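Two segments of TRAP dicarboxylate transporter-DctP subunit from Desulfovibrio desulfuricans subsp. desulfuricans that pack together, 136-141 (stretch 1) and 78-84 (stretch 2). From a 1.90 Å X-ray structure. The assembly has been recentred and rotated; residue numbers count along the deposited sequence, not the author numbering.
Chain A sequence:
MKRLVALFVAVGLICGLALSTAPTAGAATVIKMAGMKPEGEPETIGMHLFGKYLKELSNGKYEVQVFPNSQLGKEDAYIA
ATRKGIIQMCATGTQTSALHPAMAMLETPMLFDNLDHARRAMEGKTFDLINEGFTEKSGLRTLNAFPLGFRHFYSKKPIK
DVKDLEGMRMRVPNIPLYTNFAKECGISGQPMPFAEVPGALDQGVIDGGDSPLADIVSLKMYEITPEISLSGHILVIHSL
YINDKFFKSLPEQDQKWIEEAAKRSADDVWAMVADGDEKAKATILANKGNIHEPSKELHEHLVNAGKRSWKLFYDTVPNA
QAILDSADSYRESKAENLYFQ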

# COMPACT_ATOMS: atom_id res chain seq x y z
N GLU A 136 -18.88 -4.44 7.32
CA GLU A 136 -20.31 -4.31 7.07
C GLU A 136 -20.57 -3.76 5.68
O GLU A 136 -21.51 -4.18 5.01
CB GLU A 136 -20.94 -3.38 8.11
CG GLU A 136 -21.03 -3.99 9.50
CD GLU A 136 -19.91 -3.55 10.44
OE1 GLU A 136 -18.70 -3.53 10.04
OE2 GLU A 136 -20.27 -3.20 11.58
N LYS A 137 -19.73 -2.82 5.25
CA LYS A 137 -19.85 -2.22 3.93
C LYS A 137 -19.31 -3.09 2.78
O LYS A 137 -19.75 -2.97 1.63
CB LYS A 137 -19.11 -0.88 3.89
CG LYS A 137 -19.70 0.22 4.74
CD LYS A 137 -19.20 1.56 4.23
CE LYS A 137 -19.19 2.62 5.32
NZ LYS A 137 -18.78 3.95 4.77
N SER A 138 -18.34 -3.95 3.09
CA SER A 138 -17.52 -4.54 2.03
C SER A 138 -17.67 -6.04 1.88
O SER A 138 -17.48 -6.58 0.80
CB SER A 138 -16.04 -4.21 2.30
OG SER A 138 -15.63 -4.78 3.53
N GLY A 139 -17.99 -6.73 2.96
CA GLY A 139 -17.97 -8.19 2.94
C GLY A 139 -16.56 -8.72 3.14
O GLY A 139 -16.35 -9.92 3.04
N LEU A 140 -15.61 -7.82 3.44
CA LEU A 140 -14.21 -8.20 3.66
C LEU A 140 -13.77 -7.88 5.09
O LEU A 140 -14.24 -6.93 5.71
CB LEU A 140 -13.27 -7.46 2.70
CG LEU A 140 -13.57 -7.61 1.20
CD1 LEU A 140 -12.69 -6.74 0.38
CD2 LEU A 140 -13.42 -9.02 0.76
N ARG A 141 -12.84 -8.68 5.58
CA ARG A 141 -12.25 -8.49 6.88
C ARG A 141 -10.80 -8.16 6.64
O ARG A 141 -10.10 -8.91 5.96
CB ARG A 141 -12.38 -9.77 7.66
CG ARG A 141 -12.01 -9.75 9.12
CD ARG A 141 -12.42 -11.12 9.68
NE ARG A 141 -12.33 -11.26 11.12
CZ ARG A 141 -13.34 -11.11 11.96
NH1 ARG A 141 -14.55 -10.80 11.52
NH2 ARG A 141 -13.15 -11.27 13.26
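Stretch 2 (78-84) YIAATRK

What shape does stretch 2 take against stretch 1? Residues 78-84 are helical, continuing a helix that begins earlier in the chain; Arg83 N bonds to Ile79 O at 2.8 Å and Lys84 N to Ala80 O at 3.0 Å. Thr82 adds a side-chain bond to this pattern, its OG1 donating to Tyr78 O at 2.8 Å. Stretch 1 is less uniform: a helix finishes at Ser138, Gly139 leaves helical geometry with positive phi, and a strand starts at Leu140. Ile79, Thr82 and Arg83 make the contacts, a spacing of three and four residues that places them along one flank of the helix, while Ala80 and Lys84 point away.

Where is the polar anchor? The NE of Arg83 donates a hydrogen bond to Ser138 O, 2.8 Å away with an N-H...O angle of 151°. This carbonyl lies at the edge of the guanidinium, near its plane, where the N-H can reach it. The Arg83 CA-to-CB bond runs sideways, but an extended chi2 (t) followed by a p chi3 lets the end of the side chain come nearer. Its NH2 also lies 3.5 Å from Lys137 O.

What fills the apolar part of the contact? The CA-to-CB bond of Leu140, a buried residue in an m,t rotamer, runs sideways, but the end of the side chain comes nearer to the helix. Its CD2 lies 3.8 Å from Thr82 CG2, and its CD1 is 3.9 Å from Arg83 CG and 4.5 Å from Ile79 CG2. Arg83 thus serves twice, with its aliphatic stem against leucine and its guanidinium at the backbone carbonyl.

How does stretch 1 pass from helix to strand between its contacting residues? Gly139 has phi/psi of 81/7°, where a CB would be jammed against the preceding carbonyl oxygen. Across the turn, Leu140 N donates to Ser138 OG at 3.0 Å, linking the helix end to the strand start.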

# COMPACT_ATOMS: atom_id res chain seq x y z
N TYR A 78 -10.04 -7.98 -8.74
CA TYR A 78 -9.80 -9.03 -7.75
C TYR A 78 -10.45 -8.65 -6.42
O TYR A 78 -10.82 -9.54 -5.68
CB TYR A 78 -8.32 -9.47 -7.64
CG TYR A 78 -7.32 -8.51 -7.02
CD1 TYR A 78 -7.42 -8.11 -5.69
CD2 TYR A 78 -6.26 -8.03 -7.76
CE1 TYR A 78 -6.50 -7.25 -5.13
CE2 TYR A 78 -5.29 -7.19 -7.21
CZ TYR A 78 -5.40 -6.82 -5.89
OH TYR A 78 -4.42 -5.98 -5.35
N ILE A 79 -10.61 -7.34 -6.13
CA ILE A 79 -11.35 -6.93 -4.91
C ILE A 79 -12.79 -7.47 -5.03
O ILE A 79 -13.30 -8.18 -4.16
CB ILE A 79 -11.32 -5.39 -4.70
CG1 ILE A 79 -9.93 -4.97 -4.19
CG2 ILE A 79 -12.38 -4.97 -3.70
CD1 ILE A 79 -9.53 -3.48 -4.41
N ALA A 80 -13.39 -7.22 -6.19
CA ALA A 80 -14.76 -7.64 -6.45
C ALA A 80 -14.86 -9.14 -6.36
O ALA A 80 -15.80 -9.65 -5.78
CB ALA A 80 -15.21 -7.16 -7.83
N ALA A 81 -13.89 -9.85 -6.93
CA ALA A 81 -13.90 -11.31 -6.87
C ALA A 81 -13.78 -11.80 -5.44
O ALA A 81 -14.31 -12.88 -5.10
CB ALA A 81 -12.80 -11.91 -7.71
N THR A 82 -13.07 -11.05 -4.60
CA THR A 82 -12.88 -11.50 -3.24
C THR A 82 -14.16 -11.21 -2.46
O THR A 82 -14.55 -12.00 -1.60
CB THR A 82 -11.66 -10.88 -2.54
OG1 THR A 82 -10.48 -11.04 -3.34
CG2 THR A 82 -11.43 -11.58 -1.21
N ARG A 83 -14.81 -10.09 -2.79
CA ARG A 83 -16.07 -9.74 -2.14
C ARG A 83 -17.09 -10.81 -2.45
O ARG A 83 -17.85 -11.22 -1.59
CB ARG A 83 -16.57 -8.37 -2.59
CG ARG A 83 -15.69 -7.25 -2.07
CD ARG A 83 -16.20 -5.90 -2.50
NE ARG A 83 -17.47 -5.55 -1.82
CZ ARG A 83 -18.29 -4.58 -2.22
NH1 ARG A 83 -17.99 -3.87 -3.30
NH2 ARG A 83 -19.40 -4.31 -1.54
N LYS A 84 -17.06 -11.31 -3.68
CA LYS A 84 -18.00 -12.34 -4.07
C LYS A 84 -17.66 -13.72 -3.54
O LYS A 84 -18.54 -14.58 -3.48
CB LYS A 84 -18.15 -12.34 -5.59
CG LYS A 84 -18.66 -11.00 -6.10
CD LYS A 84 -19.65 -11.13 -7.27
CE LYS A 84 -19.12 -10.57 -8.60
NZ LYS A 84 -18.37 -9.26 -8.50